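PDB 3V0D: voltage-sensor containing phosphatase from Ciona intestinalis, which probably dephosphorylates membrane phosphoinositides under voltage control, through a PTEN-like pairing of a tyrosine-phosphatase-type catalytic domain with a C2 domain. Local coordinates for residues Thr28-His33 / Glu155-Arg160; His33-Ser38 / Asp119-Ile124; Ile69-Ser74 / Ala123-Gly128; Thr175-Arg180 / Glu310-His315; Leu202-Val207 / Cys258-Cys263. The protein carries 1 engineered substitution. One frame throughout, in Å; residues are numbered along the deposited sequence.

Interaction 1 of 5, residues Thr28-His33 / Glu155-Arg160. With PO4 (phosphate ion), chain D.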
# COMPACT_ATOMS: atom_id res chain seq x y z
N THR A 28 17.38 9.89 -2.28
CA THR A 28 18.03 8.85 -3.07
C THR A 28 17.69 9.04 -4.53
O THR A 28 16.50 9.13 -4.88
CB THR A 28 17.51 7.45 -2.64
OG1 THR A 28 17.72 7.26 -1.23
CG2 THR A 28 18.16 6.32 -3.45
N TYR A 29 18.70 9.05 -5.41
CA TYR A 29 18.47 8.92 -6.84
C TYR A 29 18.24 7.45 -7.16
O TYR A 29 19.17 6.66 -7.26
CB TYR A 29 19.63 9.48 -7.66
CG TYR A 29 19.64 10.97 -7.74
CD1 TYR A 29 20.23 11.75 -6.74
CD2 TYR A 29 19.03 11.62 -8.80
CE1 TYR A 29 20.25 13.13 -6.82
CE2 TYR A 29 19.03 13.01 -8.91
CZ TYR A 29 19.64 13.77 -7.90
OH TYR A 29 19.67 15.14 -7.97
N VAL A 30 16.98 7.06 -7.23
CA VAL A 30 16.62 5.69 -7.63
C VAL A 30 17.11 5.43 -9.06
O VAL A 30 17.68 4.37 -9.33
CB VAL A 30 15.11 5.45 -7.45
CG1 VAL A 30 14.72 4.06 -7.97
CG2 VAL A 30 14.73 5.60 -5.96
N THR A 31 16.89 6.42 -9.93
CA THR A 31 17.57 6.54 -11.22
C THR A 31 18.08 7.97 -11.30
O THR A 31 17.86 8.76 -10.39
CB THR A 31 16.66 6.27 -12.40
OG1 THR A 31 15.78 7.38 -12.56
CG2 THR A 31 15.86 4.96 -12.25
N ASP A 32 18.75 8.34 -12.39
CA ASP A 32 19.17 9.74 -12.56
C ASP A 32 18.01 10.72 -12.56
O ASP A 32 18.23 11.89 -12.30
CB ASP A 32 19.91 9.99 -13.88
CG ASP A 32 21.21 9.25 -14.03
OD1 ASP A 32 21.72 9.27 -15.17
OD2 ASP A 32 21.73 8.68 -13.05
N HIS A 33 16.79 10.25 -12.90
CA HIS A 33 15.65 11.18 -13.04
C HIS A 33 14.49 10.87 -12.11
O HIS A 33 13.47 11.53 -12.22
CB HIS A 33 15.18 11.28 -14.50
CG HIS A 33 16.26 11.73 -15.43
ND1 HIS A 33 16.96 10.86 -16.23
CD2 HIS A 33 16.79 12.96 -15.67
CE1 HIS A 33 17.86 11.52 -16.92
NE2 HIS A 33 17.78 12.80 -16.60
N GLU A 155 11.98 -4.91 -6.19
CA GLU A 155 13.28 -5.27 -5.66
C GLU A 155 14.31 -4.22 -6.02
O GLU A 155 15.18 -3.94 -5.20
CB GLU A 155 13.69 -6.63 -6.19
CG GLU A 155 12.92 -7.73 -5.52
CD GLU A 155 13.46 -9.11 -5.73
OE1 GLU A 155 12.81 -10.04 -5.23
OE2 GLU A 155 14.52 -9.28 -6.36
N TYR A 156 14.21 -3.60 -7.19
CA TYR A 156 15.13 -2.53 -7.55
C TYR A 156 14.95 -1.33 -6.62
O TYR A 156 15.93 -0.78 -6.07
CB TYR A 156 14.96 -2.13 -9.02
CG TYR A 156 15.89 -1.01 -9.39
CD1 TYR A 156 17.25 -1.26 -9.61
CD2 TYR A 156 15.43 0.29 -9.55
CE1 TYR A 156 18.13 -0.24 -9.93
CE2 TYR A 156 16.30 1.32 -9.89
CZ TYR A 156 17.64 1.05 -10.06
OH TYR A 156 18.53 2.05 -10.40
N PHE A 157 13.70 -0.92 -6.39
CA PHE A 157 13.45 0.16 -5.44
C PHE A 157 14.05 -0.20 -4.08
O PHE A 157 14.74 0.62 -3.46
CB PHE A 157 11.94 0.42 -5.30
CG PHE A 157 11.65 1.41 -4.22
CD1 PHE A 157 11.84 2.78 -4.42
CD2 PHE A 157 11.22 0.98 -2.96
CE1 PHE A 157 11.61 3.69 -3.39
CE2 PHE A 157 10.99 1.90 -1.93
CZ PHE A 157 11.18 3.25 -2.15
N GLY A 158 13.77 -1.42 -3.63
CA GLY A 158 14.30 -1.84 -2.33
C GLY A 158 15.82 -1.80 -2.30
O GLY A 158 16.40 -1.35 -1.32
N SER A 159 16.47 -2.23 -3.39
CA SER A 159 17.93 -2.25 -3.46
C SER A 159 18.53 -0.86 -3.41
O SER A 159 19.67 -0.68 -2.97
CB SER A 159 18.41 -2.99 -4.71
OG SER A 159 18.34 -2.22 -5.91
N ARG A 160 17.79 0.13 -3.91
CA ARG A 160 18.31 1.51 -3.96
C ARG A 160 17.99 2.30 -2.70
O ARG A 160 18.76 3.17 -2.33
CB ARG A 160 17.83 2.23 -5.22
CG ARG A 160 18.36 1.59 -6.50
CD ARG A 160 19.72 0.95 -6.25
NE ARG A 160 20.51 0.80 -7.46
CZ ARG A 160 20.92 -0.35 -7.96
NH1 ARG A 160 20.63 -1.51 -7.38
NH2 ARG A 160 21.67 -0.31 -9.06
P PO4 D . 16.51 7.92 -18.10
O1 PO4 D . 15.26 8.50 -18.72
O2 PO4 D . 17.67 8.63 -18.78
O3 PO4 D . 16.47 8.26 -16.62
O4 PO4 D . 16.57 6.45 -18.33

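Interaction 2 of 5, residues His33-Ser38 / Asp119-Ile124. With PO4 (phosphate ion), chain D.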
# COMPACT_ATOMS: atom_id res chain seq x y z
N HIS A 33 16.79 10.25 -12.90
CA HIS A 33 15.65 11.18 -13.04
C HIS A 33 14.49 10.87 -12.11
O HIS A 33 13.47 11.53 -12.22
CB HIS A 33 15.18 11.28 -14.50
CG HIS A 33 16.26 11.73 -15.43
ND1 HIS A 33 16.96 10.86 -16.23
CD2 HIS A 33 16.79 12.96 -15.67
CE1 HIS A 33 17.86 11.52 -16.92
NE2 HIS A 33 17.78 12.80 -16.60
N VAL A 34 14.67 9.90 -11.21
CA VAL A 34 13.62 9.49 -10.28
C VAL A 34 14.22 9.45 -8.89
O VAL A 34 15.10 8.64 -8.61
CB VAL A 34 13.03 8.11 -10.67
CG1 VAL A 34 11.98 7.68 -9.67
CG2 VAL A 34 12.48 8.12 -12.08
N ILE A 35 13.71 10.35 -8.03
CA ILE A 35 14.19 10.52 -6.68
C ILE A 35 13.15 9.99 -5.70
O ILE A 35 11.95 10.21 -5.90
CB ILE A 35 14.52 11.99 -6.43
CG1 ILE A 35 15.76 12.41 -7.25
CG2 ILE A 35 14.71 12.30 -4.94
CD1 ILE A 35 15.81 13.90 -7.52
N ALA A 36 13.61 9.31 -4.64
CA ALA A 36 12.79 8.95 -3.50
C ALA A 36 13.35 9.67 -2.28
O ALA A 36 14.56 9.69 -2.08
CB ALA A 36 12.83 7.46 -3.28
N MET A 37 12.49 10.25 -1.45
CA MET A 37 12.98 11.01 -0.29
C MET A 37 11.94 10.99 0.83
O MET A 37 10.79 10.57 0.62
CB MET A 37 13.37 12.44 -0.70
CG MET A 37 12.17 13.24 -1.18
SD MET A 37 12.72 14.84 -1.83
CE MET A 37 11.11 15.60 -2.16
N SER A 38 12.36 11.44 2.01
CA SER A 38 11.46 11.56 3.15
C SER A 38 10.72 12.91 3.13
O SER A 38 10.88 13.71 2.19
CB SER A 38 12.24 11.35 4.44
OG SER A 38 13.31 12.25 4.51
N ASP A 119 15.50 15.86 -19.45
CA ASP A 119 16.15 16.24 -18.20
C ASP A 119 15.16 16.50 -17.06
O ASP A 119 15.57 16.87 -15.96
CB ASP A 119 17.05 17.46 -18.39
CG ASP A 119 18.11 17.24 -19.46
OD1 ASP A 119 18.38 18.15 -20.26
OD2 ASP A 119 18.70 16.14 -19.49
N HIS A 120 13.85 16.31 -17.30
CA HIS A 120 12.90 16.42 -16.20
C HIS A 120 13.12 15.31 -15.18
O HIS A 120 13.47 14.18 -15.53
CB HIS A 120 11.48 16.40 -16.75
CG HIS A 120 11.04 17.73 -17.26
ND1 HIS A 120 9.79 17.95 -17.79
CD2 HIS A 120 11.68 18.92 -17.30
CE1 HIS A 120 9.68 19.22 -18.15
NE2 HIS A 120 10.82 19.83 -17.86
N VAL A 121 12.91 15.66 -13.91
CA VAL A 121 12.95 14.69 -12.84
C VAL A 121 11.65 14.71 -12.05
O VAL A 121 10.92 15.72 -12.01
CB VAL A 121 14.17 14.89 -11.88
CG1 VAL A 121 15.46 14.96 -12.69
CG2 VAL A 121 14.03 16.11 -10.99
N ILE A 122 11.39 13.57 -11.40
CA ILE A 122 10.32 13.45 -10.43
C ILE A 122 10.93 13.07 -9.11
O ILE A 122 11.84 12.23 -9.04
CB ILE A 122 9.22 12.46 -10.87
CG1 ILE A 122 9.73 11.03 -11.09
CG2 ILE A 122 8.51 13.00 -12.12
CD1 ILE A 122 8.65 10.06 -11.59
N ALA A 123 10.41 13.67 -8.04
CA ALA A 123 10.84 13.35 -6.68
C ALA A 123 9.61 12.96 -5.89
O ALA A 123 8.71 13.79 -5.68
CB ALA A 123 11.56 14.53 -6.03
N ILE A 124 9.58 11.70 -5.50
CA ILE A 124 8.44 11.10 -4.81
C ILE A 124 8.78 10.97 -3.35
O ILE A 124 9.84 10.46 -3.00
CB ILE A 124 8.08 9.76 -5.46
CG1 ILE A 124 7.75 9.97 -6.95
CG2 ILE A 124 6.93 9.09 -4.73
CD1 ILE A 124 7.66 8.72 -7.79
P PO4 D . 16.51 7.92 -18.10
O1 PO4 D . 15.26 8.50 -18.72
O2 PO4 D . 17.67 8.63 -18.78
O3 PO4 D . 16.47 8.26 -16.62
O4 PO4 D . 16.57 6.45 -18.33
O HOH W 1 19.44 14.86 -17.31

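Interaction 3 of 5, residues Ile69-Ser74 / Ala123-Gly128. Engineered in segment 123-128: Ser126 (natural residue Cys). With PO4 (phosphate ion), chain C.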
# COMPACT_ATOMS: atom_id res chain seq x y z
N ILE A 69 7.44 17.48 -7.71
CA ILE A 69 7.42 16.82 -6.39
C ILE A 69 6.08 16.15 -6.20
O ILE A 69 5.04 16.76 -6.45
CB ILE A 69 7.62 17.86 -5.27
CG1 ILE A 69 8.81 18.80 -5.54
CG2 ILE A 69 7.71 17.16 -3.90
CD1 ILE A 69 10.15 18.11 -5.65
N TYR A 70 6.10 14.91 -5.70
CA TYR A 70 4.88 14.18 -5.36
C TYR A 70 4.86 13.91 -3.87
O TYR A 70 5.75 13.22 -3.34
CB TYR A 70 4.83 12.85 -6.15
CG TYR A 70 4.72 13.07 -7.64
CD1 TYR A 70 5.84 13.23 -8.43
CD2 TYR A 70 3.47 13.20 -8.25
CE1 TYR A 70 5.75 13.46 -9.80
CE2 TYR A 70 3.35 13.44 -9.62
CZ TYR A 70 4.50 13.58 -10.38
OH TYR A 70 4.43 13.79 -11.73
N ASN A 71 3.85 14.47 -3.21
CA ASN A 71 3.62 14.25 -1.78
C ASN A 71 2.55 13.18 -1.64
O ASN A 71 1.39 13.43 -1.99
CB ASN A 71 3.18 15.56 -1.11
CG ASN A 71 2.77 15.35 0.33
OD1 ASN A 71 2.95 14.28 0.90
ND2 ASN A 71 2.21 16.38 0.93
N LEU A 72 2.94 12.01 -1.14
CA LEU A 72 2.04 10.85 -1.05
C LEU A 72 1.34 10.76 0.31
O LEU A 72 0.67 9.76 0.59
CB LEU A 72 2.80 9.58 -1.33
CG LEU A 72 3.06 9.23 -2.78
CD1 LEU A 72 3.48 10.40 -3.65
CD2 LEU A 72 3.99 8.07 -2.87
N CYS A 73 1.46 11.78 1.16
CA CYS A 73 0.92 11.68 2.52
C CYS A 73 -0.48 12.25 2.61
O CYS A 73 -0.68 13.46 2.44
CB CYS A 73 1.79 12.45 3.50
SG CYS A 73 3.49 11.89 3.58
N SER A 74 -1.46 11.42 2.97
CA SER A 74 -2.76 11.97 3.29
C SER A 74 -2.70 12.83 4.55
O SER A 74 -3.53 13.71 4.73
CB SER A 74 -3.80 10.87 3.48
OG SER A 74 -3.44 10.13 4.64
N ALA A 123 10.41 13.67 -8.04
CA ALA A 123 10.84 13.35 -6.68
C ALA A 123 9.61 12.96 -5.89
O ALA A 123 8.71 13.79 -5.68
CB ALA A 123 11.56 14.53 -6.03
N ILE A 124 9.58 11.70 -5.50
CA ILE A 124 8.44 11.10 -4.81
C ILE A 124 8.78 10.97 -3.35
O ILE A 124 9.84 10.46 -3.00
CB ILE A 124 8.08 9.76 -5.46
CG1 ILE A 124 7.75 9.97 -6.95
CG2 ILE A 124 6.93 9.09 -4.73
CD1 ILE A 124 7.66 8.72 -7.79
N HIS A 125 7.89 11.46 -2.49
CA HIS A 125 8.10 11.34 -1.06
C HIS A 125 6.86 10.94 -0.34
O HIS A 125 5.73 11.17 -0.80
CB HIS A 125 8.71 12.62 -0.42
CG HIS A 125 7.72 13.71 -0.16
ND1 HIS A 125 6.89 13.73 0.95
CD2 HIS A 125 7.43 14.84 -0.85
CE1 HIS A 125 6.13 14.81 0.91
NE2 HIS A 125 6.45 15.52 -0.16
N SER A 126 7.08 10.37 0.84
CA SER A 126 6.01 10.07 1.76
C SER A 126 6.46 10.58 3.14
O SER A 126 6.95 11.71 3.21
CB SER A 126 5.57 8.62 1.65
OG SER A 126 6.67 7.74 1.60
N LYS A 127 6.31 9.80 4.21
CA LYS A 127 6.85 10.22 5.51
C LYS A 127 8.32 9.83 5.56
O LYS A 127 9.21 10.68 5.63
CB LYS A 127 6.05 9.61 6.67
CG LYS A 127 6.55 10.04 8.02
CD LYS A 127 5.72 9.48 9.18
CE LYS A 127 6.29 9.98 10.50
NZ LYS A 127 5.49 9.57 11.69
N GLY A 128 8.60 8.54 5.53
CA GLY A 128 9.98 8.07 5.50
C GLY A 128 10.49 7.85 4.10
O GLY A 128 11.69 7.61 3.92
P PO4 C . 6.29 5.83 4.22
O1 PO4 C . 5.71 4.74 5.14
O2 PO4 C . 5.75 7.16 4.68
O3 PO4 C . 7.78 5.78 4.35
O4 PO4 C . 5.87 5.56 2.84

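Interaction 4 of 5, residues Thr175-Arg180 / Glu310-His315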
# COMPACT_ATOMS: atom_id res chain seq x y z
N THR A 175 4.21 -2.99 2.53
CA THR A 175 3.13 -3.88 2.97
C THR A 175 2.76 -4.85 1.88
O THR A 175 3.09 -4.67 0.70
CB THR A 175 1.88 -3.13 3.45
OG1 THR A 175 1.24 -2.59 2.29
CG2 THR A 175 2.21 -2.04 4.46
N ALA A 176 2.04 -5.90 2.26
CA ALA A 176 1.51 -6.84 1.27
C ALA A 176 0.56 -6.18 0.28
O ALA A 176 0.59 -6.49 -0.92
CB ALA A 176 0.84 -8.01 1.93
N SER A 177 -0.31 -5.27 0.74
CA SER A 177 -1.20 -4.62 -0.21
C SER A 177 -0.44 -3.69 -1.14
O SER A 177 -0.82 -3.55 -2.31
CB SER A 177 -2.31 -3.83 0.49
OG SER A 177 -3.15 -4.67 1.26
N GLN A 178 0.60 -3.03 -0.66
CA GLN A 178 1.44 -2.21 -1.53
C GLN A 178 2.05 -3.06 -2.65
O GLN A 178 2.01 -2.69 -3.83
CB GLN A 178 2.49 -1.47 -0.71
CG GLN A 178 1.87 -0.35 0.12
CD GLN A 178 2.78 0.24 1.16
OE1 GLN A 178 3.85 -0.28 1.47
NE2 GLN A 178 2.33 1.37 1.73
N ILE A 179 2.58 -4.24 -2.30
CA ILE A 179 3.06 -5.16 -3.32
C ILE A 179 1.95 -5.54 -4.29
O ILE A 179 2.15 -5.54 -5.53
CB ILE A 179 3.68 -6.41 -2.65
CG1 ILE A 179 4.97 -6.03 -1.93
CG2 ILE A 179 3.93 -7.54 -3.65
CD1 ILE A 179 5.49 -7.12 -0.99
N ARG A 180 0.78 -5.88 -3.76
CA ARG A 180 -0.35 -6.27 -4.59
C ARG A 180 -0.72 -5.15 -5.58
O ARG A 180 -1.05 -5.43 -6.73
CB ARG A 180 -1.52 -6.64 -3.70
CG ARG A 180 -2.78 -6.99 -4.45
CD ARG A 180 -3.78 -7.77 -3.58
NE ARG A 180 -3.86 -7.34 -2.19
CZ ARG A 180 -3.26 -7.93 -1.14
NH1 ARG A 180 -3.44 -7.39 0.04
NH2 ARG A 180 -2.53 -9.04 -1.24
N GLU A 310 0.57 -12.39 2.03
CA GLU A 310 -0.27 -11.47 1.26
C GLU A 310 -1.20 -10.62 2.10
O GLU A 310 -2.00 -9.87 1.56
CB GLU A 310 -1.12 -12.25 0.27
CG GLU A 310 -0.37 -12.87 -0.90
CD GLU A 310 -1.31 -13.70 -1.72
OE1 GLU A 310 -1.68 -13.27 -2.83
OE2 GLU A 310 -1.72 -14.78 -1.24
N ILE A 311 -1.10 -10.73 3.43
CA ILE A 311 -1.98 -9.99 4.34
C ILE A 311 -1.13 -8.99 5.12
O ILE A 311 -0.00 -9.31 5.51
CB ILE A 311 -2.69 -10.98 5.30
CG1 ILE A 311 -3.50 -12.00 4.51
CG2 ILE A 311 -3.59 -10.23 6.31
CD1 ILE A 311 -3.96 -13.23 5.32
N ASP A 312 -1.66 -7.78 5.33
CA ASP A 312 -0.90 -6.74 6.01
C ASP A 312 -0.90 -6.99 7.50
O ASP A 312 -1.94 -6.98 8.18
CB ASP A 312 -1.48 -5.35 5.70
CG ASP A 312 -1.50 -5.04 4.20
OD1 ASP A 312 -2.41 -4.33 3.76
OD2 ASP A 312 -0.56 -5.48 3.50
N ASN A 313 0.33 -7.17 7.98
CA ASN A 313 0.80 -7.37 9.37
C ASN A 313 1.35 -8.80 9.54
O ASN A 313 2.50 -8.97 9.95
CB ASN A 313 -0.18 -6.96 10.49
CG ASN A 313 -0.44 -5.46 10.51
OD1 ASN A 313 0.36 -4.65 10.01
ND2 ASN A 313 -1.55 -5.08 11.13
N PRO A 314 0.58 -9.84 9.16
CA PRO A 314 1.14 -11.20 9.14
C PRO A 314 2.27 -11.34 8.11
O PRO A 314 3.04 -12.29 8.20
CB PRO A 314 -0.05 -12.08 8.74
CG PRO A 314 -1.27 -11.29 9.17
CD PRO A 314 -0.86 -9.87 8.80
N HIS A 315 2.39 -10.39 7.18
CA HIS A 315 3.49 -10.41 6.21
C HIS A 315 4.85 -10.25 6.88
O HIS A 315 5.86 -10.63 6.27
CB HIS A 315 3.27 -9.35 5.12
CG HIS A 315 3.57 -7.95 5.54
ND1 HIS A 315 2.77 -7.24 6.41
CD2 HIS A 315 4.58 -7.11 5.19
CE1 HIS A 315 3.29 -6.04 6.59
NE2 HIS A 315 4.39 -5.93 5.86
O HOH W 2 -1.29 -1.88 3.04
O HOH W 3 -1.74 -10.61 -3.48

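Interaction 5 of 5, residues Leu202-Val207 / Cys258-Cys263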
# COMPACT_ATOMS: atom_id res chain seq x y z
N LEU A 202 -19.66 -6.09 -6.39
CA LEU A 202 -19.68 -7.34 -5.63
C LEU A 202 -20.25 -7.11 -4.25
O LEU A 202 -20.23 -5.99 -3.74
CB LEU A 202 -18.23 -7.87 -5.42
CG LEU A 202 -17.35 -8.20 -6.63
CD1 LEU A 202 -15.93 -8.49 -6.17
CD2 LEU A 202 -17.96 -9.35 -7.41
N LYS A 203 -20.72 -8.18 -3.61
CA LYS A 203 -20.96 -8.16 -2.17
C LYS A 203 -20.13 -9.24 -1.51
O LYS A 203 -20.01 -10.34 -2.05
CB LYS A 203 -22.45 -8.42 -1.86
CG LYS A 203 -23.36 -7.25 -2.21
CD LYS A 203 -24.81 -7.59 -1.92
CE LYS A 203 -25.75 -6.42 -2.21
NZ LYS A 203 -27.18 -6.72 -1.86
N VAL A 204 -19.58 -8.96 -0.34
CA VAL A 204 -18.96 -10.04 0.44
C VAL A 204 -20.06 -10.82 1.14
O VAL A 204 -20.92 -10.22 1.82
CB VAL A 204 -17.99 -9.45 1.51
CG1 VAL A 204 -17.51 -10.54 2.46
CG2 VAL A 204 -16.81 -8.79 0.84
N THR A 205 -20.05 -12.14 0.96
CA THR A 205 -21.04 -13.01 1.59
C THR A 205 -20.43 -13.99 2.58
O THR A 205 -21.19 -14.64 3.33
CB THR A 205 -21.80 -13.82 0.55
OG1 THR A 205 -20.85 -14.56 -0.21
CG2 THR A 205 -22.62 -12.91 -0.37
N GLY A 206 -19.11 -14.09 2.64
CA GLY A 206 -18.49 -14.96 3.60
C GLY A 206 -17.02 -14.63 3.80
O GLY A 206 -16.36 -14.04 2.92
N VAL A 207 -16.49 -15.02 4.97
CA VAL A 207 -15.07 -14.93 5.26
C VAL A 207 -14.66 -16.22 5.95
O VAL A 207 -15.37 -16.70 6.84
CB VAL A 207 -14.71 -13.64 6.08
CG1 VAL A 207 -15.53 -13.49 7.40
CG2 VAL A 207 -13.21 -13.56 6.33
N CYS A 258 -17.50 -17.66 8.42
CA CYS A 258 -18.49 -16.71 8.87
C CYS A 258 -19.30 -16.23 7.70
O CYS A 258 -18.74 -15.68 6.75
CB CYS A 258 -17.75 -15.61 9.62
SG CYS A 258 -18.76 -14.69 10.67
N GLU A 259 -20.61 -16.44 7.75
CA GLU A 259 -21.49 -15.84 6.79
C GLU A 259 -21.55 -14.35 7.06
O GLU A 259 -21.75 -13.95 8.21
CB GLU A 259 -22.87 -16.44 6.89
CG GLU A 259 -23.83 -15.81 5.92
CD GLU A 259 -25.24 -16.27 6.11
OE1 GLU A 259 -25.48 -17.24 6.86
OE2 GLU A 259 -26.12 -15.65 5.47
N VAL A 260 -21.35 -13.55 6.03
CA VAL A 260 -21.40 -12.10 6.13
C VAL A 260 -22.77 -11.66 5.63
O VAL A 260 -23.15 -11.99 4.50
CB VAL A 260 -20.26 -11.49 5.33
CG1 VAL A 260 -20.38 -9.96 5.26
CG2 VAL A 260 -18.91 -11.91 5.92
N LYS A 261 -23.50 -10.93 6.46
CA LYS A 261 -24.86 -10.50 6.14
C LYS A 261 -24.90 -9.00 5.89
O LYS A 261 -24.14 -8.23 6.49
CB LYS A 261 -25.79 -10.85 7.30
CG LYS A 261 -25.84 -12.33 7.63
CD LYS A 261 -26.72 -12.54 8.86
CE LYS A 261 -26.76 -13.96 9.30
NZ LYS A 261 -27.64 -14.10 10.49
N ASN A 262 -25.82 -8.61 5.00
CA ASN A 262 -26.16 -7.20 4.80
C ASN A 262 -25.05 -6.38 4.18
O ASN A 262 -25.05 -5.16 4.29
CB ASN A 262 -26.65 -6.56 6.10
CG ASN A 262 -27.77 -7.33 6.72
OD1 ASN A 262 -28.72 -7.70 6.05
ND2 ASN A 262 -27.66 -7.60 8.01
N CYS A 263 -24.10 -7.01 3.48
CA CYS A 263 -23.06 -6.21 2.83
C CYS A 263 -23.69 -5.35 1.73
O CYS A 263 -24.43 -5.85 0.90
CB CYS A 263 -22.03 -7.13 2.21
SG CYS A 263 -20.56 -6.26 1.59
O HOH W 4 -26.67 -7.41 1.08
O HOH W 5 -23.54 -9.93 2.68

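Interaction 1 of 5, residues Thr28-His33 / Glu155-Arg160
Tyr156 and Val30 meet both through a hydrogen bond and through their side chains. The phenol OH of Tyr156 donates to Val30 O at 2.7 Å, almost straight out from the carbonyl (C=O...donor angle 167°), and CG1 of Val30 lies 3.7 Å from Tyr156 CE2 as the two side chains pass in opposite senses. A tyrosine suits the place because its ring is apolar against the valine while its tip serves a backbone carbonyl at the corner where the chain turns at Val30. With CG anti to its backbone N (chi1 179°), the ring leaves the helix toward that corner. The other branch of Val30, CG2, packs more loosely on Phe157 CD1 at 4.3 Å. Farther along the helix, CG2 of Thr28 rests 3.4 Å from Arg160 O, whereas its hydroxyl is bonded to Arg161 and to Lys15 O. Behind the first shell, Leu141 of helix 131-143 also touches Tyr156. After the corner, Thr31 OG1 accepts from His33 N, an ST turn. Helix 150-161 is thereby packed on the edge of the central sheet, the layered helix-on-sheet build of the tyrosine-phosphatase fold.

Interaction 2 of 5, residues His33-Ser38 / Asp119-Ile124
His33 CD2 meets Val121 CG1 where strands 34-37 and 121-124 start side by side, parallel neighbours in the central sheet of the phosphatase fold, their axes 19° apart. At Asp119, OD2 accepts from a water that also bonds His33 NE2; the other ring nitrogen, ND1, donates to O3 of a phosphate ion, probably from the crystallisation liquor, at 2.7 Å. The carbonyl of His120 lies 3.5 Å from His33 CB, while the His120 ring stacks on Trp113. Val121 brings CG1 to the edge of the His33 ring, 3.8 Å from CD2, the two side chains roughly perpendicular. Ile122 begins the ladder: its N donates to His33 O and its O accepts from Ile35 N. Its side chain runs alongside Val34 in the same sense, and both touch Trp140 of helix 131-143; branched residues suit such a sheet face. Ala123 points to the other face, where its small CB fits between Ile35 CB and Met37 CE and also touches Phe59 of helix 52-62. The methionine reaches it by an extended chain beyond CG (chi2 -173°). Ile124 N then donates to Ile35 O, nearly straight at 174°. Its side chain faces Val137, and its own carbonyl receives the last rung, Met37 N to Ile124 O at 3.1 Å.

Interaction 3 of 5, residues Ile69-Ser74 / Ala123-Gly128
Strands 69-73 and 123-125 run parallel, 14° apart, with Ile69, Tyr70 and Asn71 paired to Ala123, Ile124 and His125. Three backbone bonds join them: Tyr70 N to Ala123 O, His125 N to Tyr70 O and Leu72 N to His125 O. Leu72 CD2 meets Ile124 CG2 at 3.6 Å, and Tyr70 sets CD1 against Ile124 CG1, groups suited to this buried face. On the other face Asn71 CA lies over the His125 ring, a CH-pi contact 3.8 Å from its centroid, while Ile69 CG2 meets the ring edge. His125 ND1 donates in the ring plane to a lone pair of Ser126 O at 3.0 Å, and NE2 is bonded to Tyr78; together they fix the ring's rotation. Strand 123-125 leads straight into the P-loop of the cysteine-phosphatase family, whose cysteine is replaced here by the engineered Ser126. Its OG, also bonded to Thr133, donates to O4 of a phosphate ion, probably from the crystallisation liquor, at 2.6 Å. Lys127 N donates to the ion's O2 at 2.7 Å, and Gly128 N, Lys130 N and Arg132 bond it too. Cys73 SG packs 3.3 Å from Ser126 C. Asn71 OD1 accepts from Cys73 N in an Asx turn, the donor 44° out of the side-chain carbonyl plane.

Interaction 4 of 5, residues Thr175-Arg180 / Glu310-His315
Both oxygens of the Asp312 carboxylate are held by Ser177. OD1 takes the serine hydroxyl at 2.6 Å, from the syn side but 27° out of the carboxylate plane, and OD2 uses its syn lone pair for Ser177 N at 2.8 Å. A short acid suits the place: it faces the first turn of helix 176-191, whose N-terminal end would be expected to favour its negative charge. A water joins OD1 to Thr175 OG1 as well. Thr175 is the N-cap, with OG1 between its backbone N and carbonyl carbon (chi1 73°) and so turned to accept from Gln178 N; Gln178 OE1 answers by accepting from Thr175 N, completing a capping box. This helix start belongs to the phosphatase domain and Asp312 to a loop of the C2 domain, so the contact is part of the domain interface of this PTEN-like pair. One turn on, in the conformer given, Arg180 grips a single atom, Glu310 O, end-on: NH2 lies 3.0 Å away on a lone pair, NH1 3.2 Å away, both with the oxygen near the guanidinium plane. Its NE is bonded to Trp293 O. Ala176, small enough for a close approach, brings CB to 3.3 Å from Glu310 C. The His315 ring lies with one face over Ala176 N, and Asn313 N donates to its ND1 at 2.9 Å, in the ring plane.

Interaction 5 of 5, residues Leu202-Val207 / Cys258-Cys263
Val207 and Cys258 form an antiparallel hydrogen-bonded pair, Cys258 N to Val207 O at 2.8 Å and Val207 N to Cys258 O at 2.9 Å. Val260 N donates to Thr205 O at 2.9 Å, but from 65° above the carbonyl plane, where Thr205 and Gly206 both face Thr332 in a classic beta bulge. Beyond Val260 the chain leaves the strand, and one water bonds Val204 O, Val260 O and Cys263 N in place of direct rungs. Cys263 returns with SG anti to its backbone N (chi1 -171°), where it accepts a weak bond from Val204 N at 3.5 Å. Val260 sets CG2 4.0 Å from both Val204 CG1 and Val207 CG1, and Met225 of the facing sheet touches Val207 and Val260: branched valines suit the interior of this C2 beta sandwich. Outside, the extended Lys203 chain passes Cys263 O and shares a water with it. The contact thus pairs an apolar valine face with a water-bridged outer end.

How the interactions relate
From the N terminus, residues 28-33 open the loop that interaction 1 closes at 155-160. Within it lie interaction 2 (33-38 with 119-124), sharing His33 with interaction 1, and interaction 3 (69-74 with 123-128), which ends on the same strand 121-125 as interaction 2. That strand sits between strands 34-41 and 67-73, so these contacts join neighbouring strands of one sheet, and interaction 1 adds a helix at its edge. Interaction 4 opens later, at 175-180, and closes at 310-315, joining the two domains; interaction 5 falls wholly within that loop, inside the C2 sandwich, its centre about 22 Å from that of interaction 4.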